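Local coordinates for hydrogenase 2 maturation peptidase (Thaumarchaeota archaeon SCGC AB-539-E09, PDB 5TTX), which probably trims the C-terminal extension from the large subunit of a [NiFe] hydrogenase in a late step of its maturation, at residues Leu79-Leu84 and Thr124-Ile129; Ala13-Arg18 and Val64-Ser69; Asp57-Glu62 and Ile116-Gly121; Pro27-Leu32 and Ala145-Ala150; Gly21-Gly26 and Arg131-Ser136. One frame throughout, in Å; residues are numbered along the deposited sequence.

Interaction 1: residues Leu79-Leu84 and Thr124-Ile129; sequences LSKSIL and TLIGCI
Leu79 opens the pairing with its CG beside the backbone N, a torsion that brings CD2 onto Cys128 CB at 3.7 Å, while its other methyl faces helix 141-158. At Ser80 the strands are joined by a pair of backbone hydrogen bonds with Gly127. The bond from Ser80 N to Gly127 O is bent (138° at the hydrogen), whereas the return bond from Gly127 N to Ser80 O is nearly straight, and both lie in the carbonyl plane of their acceptor. Lys81 faces Ile126 in a non-hydrogen-bonded pair, its CA making a CA-H...O contact with Leu125 O at 3.2 Å. The Lys81 and Thr124 side chains cross obliquely, CG to CG2, before the lysine's end bends away. Strand 79-83 is the one antiparallel member of a five-stranded mixed sheet, laid along one edge of it within this chain, next to strand 122-128 of the alpha/beta fold. Ser82 repeats the two-bond pattern with Leu125: Ser82 N to Leu125 O and Leu125 N to Ser82 O are both 2.7 Å. Ser82 OG takes the crowded position between N and carbonyl carbon (chi1 52°), stands 3.6 Å from Leu125 CB and is hydrogen-bonded to Gln95 of the second subunit. Ile83 lies alongside Thr124, with CD1 tightly packed at 3.2 Å from OG1. Leu84, its CB 4.0 Å from Leu125 CD1, packs against Asp92 of the second subunit.

Interaction 2: residues Ala13-Arg18 and Val64-Ser69; sequences AGVGNR and VIFLDS
Strands 10-15 and 63-69 run parallel here, at 20° to each other and 4.7 Å apart, stitched by three hydrogen bonds that lie almost along the carbonyl axes: Ala13 N to Ile65 O, Leu67 N to Ala13 O and Val15 N to Leu67 O. The Phe66 ring carries the side-chain contact. Ala13 CB sits over one of its faces, 4.2 Å from the ring centroid in a CH-pi contact, and Val15 CG2 meets the ring at its edge, in plane, 3.6 Å from Phe66 CD1. An alanine in place of Phe66 would probably strip Ala13 and Val15 of this shared apolar surface and loosen packing on Met99 of the second subunit. Strand 63-69 is the central one of five, flanked by 10-15 and 122-128 in the parallel part of the mixed sheet of this alpha/beta fold. Leu67 lies on the other face, where it packs on Phe25 and Val29 of helix 25-34. Past the last direct bond the strands part, and a water lies between them, 3.0 Å from Val15 O and 3.0 Å from Ser69 N, from which it accepts. Asp68 meets Val15 O through its CB at 3.7 Å, while its carboxylate leads away to a salt bridge with Arg98 of the second subunit.

Interaction 3: residues Asp57-Glu62 and Ile116-Gly121; sequences DLEDYE and IGVLPG
Apolar contact is concentrated at one pair of methyl groups. Leu58, with CG anti to the backbone N (chi1 -169°), and Leu119, with CG beside its own N, cross obliquely and meet tip to tip, CD2 to CD2 at 3.5 Å. Leu101 and Met99 of the second subunit pack on Leu58 and Leu119 respectively, so this point also belongs to the subunit interface. A second kind of contact sets ring carbons against backbone carbonyls. Pro120 CB meets two successive carbonyl oxygens, Tyr61 O at 3.2 Å and Glu62 O at 3.3 Å, and CG of the same ring is 3.4 Å from Tyr61 O. Each segment contains a type I beta turn, Leu58-Tyr61 and Ile116-Leu119, on the way from a helix to a strand. These turns lead into strands 63-69 and 122-128, neighbours in the sheet, so the contact packs two helix-to-strand connections together where those parallel strands begin. Third comes a carboxylate laid along a branched aliphatic side chain. Glu59 and Val118 lie side by side, pointing the same way, with OE1 3.4 Å from Val118 CB and 3.5 Å from Val118 CG2. The other oxygen, OE2, accepts a hydrogen bond from Thr56 N, which helps to fix the rotation of the group. No hydrogen bond crosses between the segments, and Tyr61 turns its hydroxyl away to Asp43 and Arg45.

Interaction 4: residues Pro27-Leu32 and Ala145-Ala150; sequences PRVVDL and AATHAA
Leu32 and His148 cross at about a right angle, and the leucine lays a methyl on the flat of the imidazole. Its CD1 stands 4.0 Å from the centroid of the His148 ring, over one face but displaced toward the rim, in a CH-pi contact, while CD2 lies 3.9 Å from His148 CE1. The same CD1 also touches Thr147, 3.7 Å from its CB, again with the two side chains at roughly a right angle. Thr147 OG1 occupies the crowded position between N and carbonyl carbon (chi1 59°), from which it is hydrogen-bonded to the carbonyl of Glu144 one turn earlier. That rotation leaves CG2 beside the backbone N, 4.0 Å from Val29 CG2. Val29 in turn has CG1 anti to its backbone N and pushes CG2 between Thr147 and Ala150, 3.8 Å from Thr147 CA and equally far from Ala150 CB. Arg28 adds its CB, 4.2 Å from Thr147 CG2. The helices thus pack through side chains, without a hydrogen bond, in a layer on one face of the alpha/beta fold's sheet, their axes passing 9.2 Å apart at a crossing angle of -60°. Val29 and Leu32 reach Val151 further along helix 141-158, and Phe25, at the start of helix 25-34, packs on Thr147, Ala150 and the sheet. Behind the contact, Pro27 and Val30 rest on strand 42-48, through Asp46 and Ala44.

Interaction 5: residues Gly21-Gly26 and Arg131-Ser136; sequences GDDGFG and RSLKPS
The turn that carries the chain from strand 10-15 into helix 25-34, a 3-10 segment ending at the N-cap Gly24, docks here on the loop between strand 122-128 and helix 141-158. Asp22 is the centre of the contact. Its CG lies beside the backbone N (chi1 -68°), and OD1 receives two backbone N-H groups. Arg131 N comes in at 2.7 Å on the anti lone pair, whereas Ser132 N, 3.0 Å from the same OD1, approaches from above the carboxylate plane. The backbone answers in the reverse direction: Asp22 N gives a hydrogen bond of 2.9 Å to Ser132 O, nearly along the C=O axis, so that Asp22 and Ser132 are joined both ways. Beside this, Gly21 N donates a hydrogen bond of 2.9 Å to Ser136 O, coming from above the plane of that carbonyl. Gly21, at positive phi (63°), sits where a CB would fall against Ser132 O and Lys134 O. Leu133 CD2 packs on Asp23, 3.5 Å from its N. Within the loop, Ser132 OG accepts from Lys134 N to form an ST turn and takes a further bond from Lys134 NZ. An alanine at Asp22 would probably leave the N-H groups of Arg131 and Ser132 without this acceptor and let the loop shift. With Asp22 OD2 bound to Ser140 N as well, three backbone N-H groups grip this buried carboxylate, which is likely to stabilise its negative charge without a salt bridge to Arg131, whose NE lies 6.3 Å from OD1.

Interactions 1 and 2 share one sheet: strand 63-69 of interaction 2 lies next to strand 122-128 of interaction 1, their centres about 10 Å apart. Interaction 3 lies where those strands begin, while interactions 4 and 5 gather at the other end, with centres about 24 and 29 Å from it. Phe25, from 21-26, also reaches Leu79 and Cys128 of interaction 1; Asp23 bonds Asn17 in 13-18. Along the chain, interactions 4 and 5 join early helix and turn to late segments, enclosing interactions 1 and 3. The sheet face bearing Phe66, Ser82 and Leu125 thus serves the subunit interface, as does interaction 3, whereas interactions 4 and 5 touch no other chain and tie the fold together internally.

Interaction 1: residues Leu79-Leu84 and Thr124-Ile129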
# COMPACT_ATOMS: atom_id res chain seq x y z
N LEU A 79 16.76 -43.77 -16.28
CA LEU A 79 16.87 -42.72 -15.28
C LEU A 79 16.58 -41.37 -15.92
O LEU A 79 16.82 -41.16 -17.11
CB LEU A 79 18.26 -42.68 -14.61
CG LEU A 79 18.58 -43.81 -13.63
CD1 LEU A 79 20.00 -43.64 -13.01
CD2 LEU A 79 17.50 -43.93 -12.56
N SER A 80 16.09 -40.44 -15.10
CA SER A 80 15.65 -39.13 -15.56
C SER A 80 16.07 -38.10 -14.52
O SER A 80 15.62 -38.16 -13.37
CB SER A 80 14.13 -39.10 -15.73
OG SER A 80 13.77 -38.12 -16.67
N LYS A 81 16.91 -37.16 -14.91
CA LYS A 81 17.37 -36.12 -14.00
C LYS A 81 16.70 -34.82 -14.38
O LYS A 81 16.67 -34.44 -15.55
CB LYS A 81 18.90 -35.97 -14.05
CG LYS A 81 19.46 -34.93 -13.08
CD LYS A 81 20.98 -34.91 -13.09
CE LYS A 81 21.51 -34.95 -14.52
NZ LYS A 81 21.95 -33.60 -14.97
N SER A 82 16.16 -34.12 -13.39
CA SER A 82 15.55 -32.83 -13.64
C SER A 82 15.90 -31.89 -12.50
O SER A 82 16.38 -32.30 -11.43
CB SER A 82 14.02 -32.94 -13.80
OG SER A 82 13.46 -33.62 -12.70
N ILE A 83 15.61 -30.63 -12.73
CA ILE A 83 15.92 -29.55 -11.81
C ILE A 83 14.64 -28.78 -11.55
O ILE A 83 13.92 -28.41 -12.49
CB ILE A 83 17.00 -28.62 -12.40
CG1 ILE A 83 18.26 -29.43 -12.74
CG2 ILE A 83 17.28 -27.45 -11.48
CD1 ILE A 83 18.98 -29.95 -11.52
N LEU A 84 14.34 -28.55 -10.30
CA LEU A 84 13.31 -27.61 -9.90
C LEU A 84 13.99 -26.28 -9.59
O LEU A 84 14.71 -26.17 -8.60
CB LEU A 84 12.55 -28.14 -8.69
CG LEU A 84 11.53 -27.10 -8.25
CD1 LEU A 84 10.48 -26.96 -9.37
CD2 LEU A 84 10.90 -27.50 -6.93
N THR A 124 17.51 -31.04 -7.21
CA THR A 124 17.76 -32.00 -8.28
C THR A 124 16.87 -33.22 -8.04
O THR A 124 16.72 -33.67 -6.90
CB THR A 124 19.24 -32.41 -8.36
OG1 THR A 124 20.03 -31.32 -8.85
CG2 THR A 124 19.46 -33.62 -9.30
N LEU A 125 16.26 -33.74 -9.10
CA LEU A 125 15.36 -34.88 -8.97
C LEU A 125 15.81 -35.94 -9.95
O LEU A 125 16.05 -35.64 -11.13
CB LEU A 125 13.89 -34.52 -9.22
CG LEU A 125 13.21 -33.56 -8.26
CD1 LEU A 125 13.21 -32.13 -8.84
CD2 LEU A 125 11.83 -34.03 -7.97
N ILE A 126 16.00 -37.15 -9.44
CA ILE A 126 16.40 -38.30 -10.22
C ILE A 126 15.28 -39.32 -10.12
O ILE A 126 15.04 -39.89 -9.04
CB ILE A 126 17.74 -38.87 -9.73
CG1 ILE A 126 18.87 -37.86 -10.01
CG2 ILE A 126 18.00 -40.22 -10.37
CD1 ILE A 126 20.15 -38.16 -9.23
N GLY A 127 14.58 -39.54 -11.22
CA GLY A 127 13.49 -40.50 -11.27
C GLY A 127 13.95 -41.73 -12.03
O GLY A 127 14.79 -41.64 -12.93
N CYS A 128 13.37 -42.88 -11.66
CA CYS A 128 13.64 -44.16 -12.29
C CYS A 128 12.34 -44.77 -12.81
O CYS A 128 11.36 -44.87 -12.08
CB CYS A 128 14.28 -45.13 -11.28
SG CYS A 128 14.54 -46.75 -11.99
N ILE A 129 12.33 -45.17 -14.09
CA ILE A 129 11.15 -45.83 -14.63
C ILE A 129 11.08 -47.23 -14.04
O ILE A 129 12.04 -47.99 -14.20
CB ILE A 129 11.17 -45.89 -16.15
CG1 ILE A 129 11.23 -44.47 -16.72
CG2 ILE A 129 9.92 -46.68 -16.67
CD1 ILE A 129 11.25 -44.43 -18.24

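Interaction 2: residues Ala13-Arg18 and Val64-Ser69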
# COMPACT_ATOMS: atom_id res chain seq x y z
N ALA A 13 17.73 -37.65 -0.69
CA ALA A 13 16.47 -38.17 -0.15
C ALA A 13 15.92 -39.25 -1.07
O ALA A 13 15.63 -38.99 -2.23
CB ALA A 13 15.44 -37.05 0.01
N GLY A 14 15.78 -40.46 -0.53
CA GLY A 14 15.10 -41.53 -1.24
C GLY A 14 13.63 -41.57 -0.87
O GLY A 14 13.28 -41.65 0.31
N VAL A 15 12.77 -41.51 -1.88
CA VAL A 15 11.34 -41.41 -1.67
C VAL A 15 10.66 -42.60 -2.34
O VAL A 15 10.90 -42.86 -3.52
CB VAL A 15 10.77 -40.10 -2.24
CG1 VAL A 15 9.30 -40.02 -2.00
CG2 VAL A 15 11.46 -38.90 -1.63
N GLY A 16 9.81 -43.29 -1.59
CA GLY A 16 8.97 -44.34 -2.14
C GLY A 16 8.71 -45.41 -1.10
O GLY A 16 9.18 -45.35 0.03
N ASN A 17 7.94 -46.41 -1.51
CA ASN A 17 7.49 -47.48 -0.63
C ASN A 17 8.27 -48.76 -0.93
O ASN A 17 8.05 -49.39 -1.98
CB ASN A 17 6.00 -47.71 -0.84
CG ASN A 17 5.38 -48.63 0.22
OD1 ASN A 17 6.07 -49.40 0.89
ND2 ASN A 17 4.07 -48.53 0.36
N ARG A 18 9.14 -49.17 0.00
CA ARG A 18 9.94 -50.40 -0.12
C ARG A 18 9.11 -51.65 -0.33
O ARG A 18 9.65 -52.65 -0.81
CB ARG A 18 10.79 -50.63 1.12
CG ARG A 18 12.04 -49.81 1.19
CD ARG A 18 12.73 -50.01 2.50
NE ARG A 18 13.75 -48.98 2.75
CZ ARG A 18 15.03 -49.11 2.37
NH1 ARG A 18 15.43 -50.20 1.72
NH2 ARG A 18 15.91 -48.16 2.66
N VAL A 64 19.71 -30.21 -2.27
CA VAL A 64 18.85 -31.38 -2.11
C VAL A 64 18.84 -32.16 -3.41
O VAL A 64 18.76 -31.58 -4.50
CB VAL A 64 17.40 -31.02 -1.72
CG1 VAL A 64 16.62 -32.28 -1.50
CG2 VAL A 64 17.40 -30.24 -0.44
N ILE A 65 18.93 -33.48 -3.29
CA ILE A 65 18.76 -34.43 -4.39
C ILE A 65 17.66 -35.40 -3.98
O ILE A 65 17.79 -36.07 -2.94
CB ILE A 65 20.06 -35.18 -4.69
CG1 ILE A 65 21.16 -34.20 -5.05
CG2 ILE A 65 19.87 -36.27 -5.76
CD1 ILE A 65 22.50 -34.91 -5.35
N PHE A 66 16.59 -35.47 -4.77
CA PHE A 66 15.47 -36.38 -4.53
C PHE A 66 15.55 -37.54 -5.50
O PHE A 66 15.77 -37.34 -6.70
CB PHE A 66 14.10 -35.70 -4.71
CG PHE A 66 13.61 -35.00 -3.48
CD1 PHE A 66 12.84 -35.67 -2.55
CD2 PHE A 66 13.91 -33.65 -3.26
CE1 PHE A 66 12.40 -35.03 -1.39
CE2 PHE A 66 13.46 -33.00 -2.11
CZ PHE A 66 12.70 -33.69 -1.18
N LEU A 67 15.34 -38.74 -4.98
CA LEU A 67 15.29 -39.96 -5.79
C LEU A 67 13.93 -40.62 -5.60
O LEU A 67 13.48 -40.82 -4.46
CB LEU A 67 16.42 -40.91 -5.41
CG LEU A 67 17.83 -40.32 -5.61
CD1 LEU A 67 18.59 -40.62 -4.37
CD2 LEU A 67 18.53 -40.95 -6.78
N ASP A 68 13.27 -40.94 -6.71
CA ASP A 68 11.96 -41.56 -6.63
C ASP A 68 11.73 -42.37 -7.89
O ASP A 68 12.57 -42.42 -8.79
CB ASP A 68 10.85 -40.52 -6.43
CG ASP A 68 10.71 -39.55 -7.61
OD1 ASP A 68 11.57 -39.57 -8.50
OD2 ASP A 68 9.75 -38.76 -7.65
N SER A 69 10.55 -42.96 -7.97
CA SER A 69 10.15 -43.76 -9.12
C SER A 69 9.11 -42.97 -9.91
O SER A 69 8.19 -42.39 -9.33
CB SER A 69 9.61 -45.12 -8.65
OG SER A 69 9.09 -45.90 -9.71
O HOH W 1 8.77 -42.99 -5.57

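Interaction 3: residues Asp57-Glu62 and Ile116-Gly121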
# COMPACT_ATOMS: atom_id res chain seq x y z
N ASP A 57 13.90 -28.58 9.14
CA ASP A 57 14.48 -29.80 8.60
C ASP A 57 15.02 -29.55 7.20
O ASP A 57 16.23 -29.37 7.03
CB ASP A 57 13.45 -30.94 8.59
CG ASP A 57 14.05 -32.29 8.21
OD1 ASP A 57 15.28 -32.39 8.14
OD2 ASP A 57 13.29 -33.26 7.97
N LEU A 58 14.15 -29.51 6.20
CA LEU A 58 14.62 -29.36 4.82
C LEU A 58 15.33 -28.03 4.61
O LEU A 58 16.34 -27.96 3.88
CB LEU A 58 13.44 -29.51 3.86
CG LEU A 58 13.73 -29.63 2.37
CD1 LEU A 58 14.72 -30.75 2.08
CD2 LEU A 58 12.44 -29.90 1.68
N GLU A 59 14.86 -26.97 5.26
CA GLU A 59 15.48 -25.67 5.08
C GLU A 59 16.91 -25.60 5.61
O GLU A 59 17.64 -24.68 5.26
CB GLU A 59 14.63 -24.59 5.75
CG GLU A 59 14.70 -24.60 7.26
CD GLU A 59 13.81 -23.53 7.88
OE1 GLU A 59 13.36 -22.62 7.14
OE2 GLU A 59 13.55 -23.61 9.10
N ASP A 60 17.34 -26.56 6.43
CA ASP A 60 18.71 -26.52 6.91
C ASP A 60 19.71 -27.08 5.92
O ASP A 60 20.90 -27.10 6.22
CB ASP A 60 18.82 -27.27 8.23
CG ASP A 60 17.94 -26.67 9.32
OD1 ASP A 60 17.61 -25.46 9.22
OD2 ASP A 60 17.56 -27.42 10.26
N TYR A 61 19.28 -27.53 4.74
CA TYR A 61 20.20 -27.95 3.70
C TYR A 61 20.35 -26.85 2.67
O TYR A 61 19.44 -26.05 2.45
CB TYR A 61 19.71 -29.23 3.00
CG TYR A 61 19.60 -30.37 3.96
CD1 TYR A 61 20.69 -31.19 4.22
CD2 TYR A 61 18.41 -30.60 4.65
CE1 TYR A 61 20.60 -32.23 5.14
CE2 TYR A 61 18.31 -31.64 5.56
CZ TYR A 61 19.41 -32.45 5.79
OH TYR A 61 19.32 -33.48 6.69
N GLU A 62 21.52 -26.80 2.05
CA GLU A 62 21.75 -25.90 0.93
C GLU A 62 21.61 -26.59 -0.42
O GLU A 62 21.50 -25.92 -1.44
CB GLU A 62 23.15 -25.28 1.04
CG GLU A 62 24.27 -26.25 0.75
CD GLU A 62 25.66 -25.62 0.88
OE1 GLU A 62 25.75 -24.40 1.12
OE2 GLU A 62 26.67 -26.35 0.74
N ILE A 116 7.98 -22.48 0.12
CA ILE A 116 8.86 -22.42 -1.04
C ILE A 116 10.05 -21.50 -0.78
O ILE A 116 11.17 -21.77 -1.21
CB ILE A 116 8.04 -21.97 -2.28
CG1 ILE A 116 6.89 -22.94 -2.51
CG2 ILE A 116 8.86 -21.94 -3.52
CD1 ILE A 116 7.36 -24.35 -2.74
N GLY A 117 9.83 -20.41 -0.04
CA GLY A 117 10.85 -19.40 0.19
C GLY A 117 12.08 -19.89 0.95
O GLY A 117 13.11 -19.20 0.93
N VAL A 118 12.01 -21.04 1.61
CA VAL A 118 13.14 -21.56 2.38
C VAL A 118 13.70 -22.87 1.83
O VAL A 118 14.74 -23.32 2.32
CB VAL A 118 12.79 -21.73 3.87
CG1 VAL A 118 12.42 -20.40 4.52
CG2 VAL A 118 11.69 -22.73 4.04
N LEU A 119 13.05 -23.50 0.85
CA LEU A 119 13.71 -24.58 0.12
C LEU A 119 15.04 -24.08 -0.42
O LEU A 119 15.18 -22.88 -0.66
CB LEU A 119 12.86 -25.08 -1.05
CG LEU A 119 11.49 -25.73 -0.83
CD1 LEU A 119 10.91 -26.32 -2.16
CD2 LEU A 119 11.55 -26.79 0.26
N PRO A 120 16.07 -24.91 -0.44
CA PRO A 120 17.36 -24.47 -0.96
C PRO A 120 17.29 -24.30 -2.46
O PRO A 120 16.55 -25.00 -3.15
CB PRO A 120 18.32 -25.60 -0.56
CG PRO A 120 17.45 -26.76 -0.25
CD PRO A 120 16.16 -26.21 0.26
N GLY A 121 18.08 -23.35 -2.96
CA GLY A 121 18.10 -23.03 -4.38
C GLY A 121 18.59 -24.15 -5.27
O GLY A 121 18.33 -24.13 -6.48

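Interaction 4: residues Pro27-Leu32 and Ala145-Ala150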
# COMPACT_ATOMS: atom_id res chain seq x y z
N PRO A 27 14.73 -45.31 -1.77
CA PRO A 27 15.30 -45.82 -0.52
C PRO A 27 16.43 -46.80 -0.73
O PRO A 27 17.36 -46.85 0.10
CB PRO A 27 14.11 -46.49 0.17
CG PRO A 27 12.88 -45.71 -0.35
CD PRO A 27 13.25 -45.33 -1.78
N ARG A 28 16.39 -47.58 -1.81
CA ARG A 28 17.46 -48.54 -2.06
C ARG A 28 18.74 -47.83 -2.53
O ARG A 28 19.84 -48.32 -2.25
CB ARG A 28 17.00 -49.60 -3.06
CG ARG A 28 16.01 -50.64 -2.46
CD ARG A 28 16.71 -51.68 -1.55
NE ARG A 28 17.72 -52.39 -2.32
CZ ARG A 28 17.51 -53.53 -2.96
NH1 ARG A 28 16.31 -54.13 -2.90
NH2 ARG A 28 18.49 -54.08 -3.66
N VAL A 29 18.63 -46.69 -3.21
CA VAL A 29 19.82 -45.90 -3.51
C VAL A 29 20.42 -45.35 -2.22
O VAL A 29 21.64 -45.36 -2.02
CB VAL A 29 19.51 -44.75 -4.49
CG1 VAL A 29 20.74 -43.80 -4.59
CG2 VAL A 29 19.13 -45.30 -5.89
N VAL A 30 19.57 -44.88 -1.31
CA VAL A 30 20.07 -44.42 -0.01
C VAL A 30 20.84 -45.54 0.69
O VAL A 30 21.90 -45.29 1.28
CB VAL A 30 18.92 -43.89 0.85
CG1 VAL A 30 19.39 -43.60 2.29
CG2 VAL A 30 18.36 -42.63 0.21
N ASP A 31 20.34 -46.78 0.62
CA ASP A 31 21.07 -47.91 1.19
C ASP A 31 22.47 -48.02 0.60
O ASP A 31 23.44 -48.22 1.34
CB ASP A 31 20.33 -49.23 0.96
CG ASP A 31 19.02 -49.33 1.70
OD1 ASP A 31 18.69 -48.40 2.48
OD2 ASP A 31 18.32 -50.34 1.49
N LEU A 32 22.59 -47.89 -0.72
CA LEU A 32 23.91 -47.94 -1.33
C LEU A 32 24.80 -46.81 -0.81
O LEU A 32 25.94 -47.04 -0.42
CB LEU A 32 23.81 -47.89 -2.85
CG LEU A 32 23.22 -49.14 -3.51
CD1 LEU A 32 23.10 -48.90 -5.01
CD2 LEU A 32 24.11 -50.40 -3.21
N ALA A 145 19.71 -52.55 -11.15
CA ALA A 145 20.89 -52.05 -11.85
C ALA A 145 20.86 -50.53 -11.91
O ALA A 145 21.92 -49.88 -11.87
CB ALA A 145 21.00 -52.68 -13.24
N ALA A 146 19.66 -49.95 -11.93
CA ALA A 146 19.56 -48.50 -12.02
C ALA A 146 19.99 -47.84 -10.73
O ALA A 146 20.41 -46.67 -10.75
CB ALA A 146 18.13 -48.09 -12.39
N THR A 147 19.88 -48.54 -9.59
CA THR A 147 20.34 -47.97 -8.33
C THR A 147 21.83 -47.64 -8.40
O THR A 147 22.26 -46.59 -7.92
CB THR A 147 20.06 -48.89 -7.15
OG1 THR A 147 20.69 -50.16 -7.34
CG2 THR A 147 18.56 -49.09 -6.95
N HIS A 148 22.61 -48.51 -9.04
CA HIS A 148 24.05 -48.24 -9.14
C HIS A 148 24.32 -47.06 -10.06
O HIS A 148 25.21 -46.26 -9.79
CB HIS A 148 24.79 -49.50 -9.59
CG HIS A 148 24.60 -50.64 -8.66
ND1 HIS A 148 25.27 -50.75 -7.46
CD2 HIS A 148 23.74 -51.69 -8.70
CE1 HIS A 148 24.85 -51.82 -6.82
NE2 HIS A 148 23.93 -52.41 -7.55
N ALA A 149 23.55 -46.95 -11.14
CA ALA A 149 23.67 -45.80 -12.03
C ALA A 149 23.27 -44.51 -11.31
O ALA A 149 23.93 -43.47 -11.46
CB ALA A 149 22.81 -46.01 -13.27
N ALA A 150 22.20 -44.56 -10.52
CA ALA A 150 21.78 -43.38 -9.79
C ALA A 150 22.85 -42.98 -8.80
O ALA A 150 23.11 -41.78 -8.61
CB ALA A 150 20.44 -43.64 -9.08

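Interaction 5: residues Gly21-Gly26 and Arg131-Ser136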
# COMPACT_ATOMS: atom_id res chain seq x y z
N GLY A 21 7.70 -53.04 -4.59
CA GLY A 21 8.53 -53.40 -5.73
C GLY A 21 9.47 -52.29 -6.11
O GLY A 21 10.27 -51.82 -5.29
N ASP A 22 9.40 -51.87 -7.36
CA ASP A 22 10.35 -50.88 -7.84
C ASP A 22 10.08 -49.47 -7.31
O ASP A 22 10.90 -48.57 -7.56
CB ASP A 22 10.37 -50.89 -9.37
CG ASP A 22 10.95 -52.17 -9.95
OD1 ASP A 22 10.64 -52.48 -11.12
OD2 ASP A 22 11.72 -52.88 -9.24
N ASP A 23 9.00 -49.24 -6.56
CA ASP A 23 8.88 -47.97 -5.85
C ASP A 23 9.92 -47.83 -4.76
O ASP A 23 10.08 -46.74 -4.22
CB ASP A 23 7.50 -47.79 -5.23
CG ASP A 23 7.16 -46.33 -4.98
OD1 ASP A 23 7.46 -45.51 -5.88
OD2 ASP A 23 6.57 -46.00 -3.92
N GLY A 24 10.60 -48.92 -4.40
CA GLY A 24 11.72 -48.83 -3.49
C GLY A 24 13.02 -48.39 -4.12
O GLY A 24 14.05 -48.44 -3.45
N PHE A 25 13.03 -47.94 -5.38
CA PHE A 25 14.25 -47.42 -5.99
C PHE A 25 14.96 -46.39 -5.11
O PHE A 25 16.15 -46.52 -4.81
CB PHE A 25 13.93 -46.83 -7.36
CG PHE A 25 15.00 -45.91 -7.92
CD1 PHE A 25 14.84 -44.51 -7.88
CD2 PHE A 25 16.14 -46.44 -8.50
CE1 PHE A 25 15.84 -43.67 -8.41
CE2 PHE A 25 17.14 -45.60 -9.03
CZ PHE A 25 16.99 -44.24 -9.00
N GLY A 26 14.25 -45.33 -4.70
CA GLY A 26 14.88 -44.24 -3.97
C GLY A 26 15.52 -44.68 -2.66
O GLY A 26 16.70 -44.43 -2.41
N ARG A 131 9.86 -51.25 -13.40
CA ARG A 131 9.27 -52.36 -14.12
C ARG A 131 7.92 -52.70 -13.53
O ARG A 131 6.92 -52.81 -14.25
CB ARG A 131 10.16 -53.60 -14.07
CG ARG A 131 9.47 -54.79 -14.74
CD ARG A 131 10.13 -56.14 -14.41
NE ARG A 131 9.37 -57.21 -15.05
CZ ARG A 131 9.59 -58.52 -14.87
NH1 ARG A 131 10.55 -58.94 -14.07
NH2 ARG A 131 8.83 -59.41 -15.50
N SER A 132 7.88 -52.86 -12.22
CA SER A 132 6.66 -53.27 -11.56
C SER A 132 6.56 -52.61 -10.19
O SER A 132 7.55 -52.53 -9.44
CB SER A 132 6.63 -54.80 -11.44
OG SER A 132 5.73 -55.16 -10.42
N LEU A 133 5.35 -52.14 -9.89
CA LEU A 133 4.99 -51.55 -8.61
C LEU A 133 4.10 -52.48 -7.81
O LEU A 133 3.55 -52.07 -6.78
CB LEU A 133 4.30 -50.20 -8.82
CG LEU A 133 5.15 -49.20 -9.63
CD1 LEU A 133 4.31 -48.01 -10.21
CD2 LEU A 133 6.36 -48.70 -8.81
N LYS A 134 3.89 -53.70 -8.29
CA LYS A 134 3.14 -54.67 -7.53
C LYS A 134 3.81 -54.90 -6.18
O LYS A 134 5.02 -54.70 -6.04
CB LYS A 134 3.04 -55.98 -8.32
CG LYS A 134 2.03 -55.92 -9.48
CD LYS A 134 1.90 -57.29 -10.18
CE LYS A 134 3.21 -57.71 -10.88
NZ LYS A 134 3.69 -56.80 -11.99
N PRO A 135 3.03 -55.23 -5.15
CA PRO A 135 3.62 -55.52 -3.83
C PRO A 135 4.74 -56.54 -3.91
O PRO A 135 4.61 -57.60 -4.53
CB PRO A 135 2.43 -56.04 -3.02
CG PRO A 135 1.24 -55.26 -3.63
CD PRO A 135 1.55 -55.21 -5.12
N SER A 136 5.85 -56.22 -3.24
CA SER A 136 7.12 -56.94 -3.33
C SER A 136 8.16 -56.24 -2.48
O SER A 136 8.22 -55.00 -2.45
CB SER A 136 7.61 -57.01 -4.78
OG SER A 136 8.85 -57.71 -4.87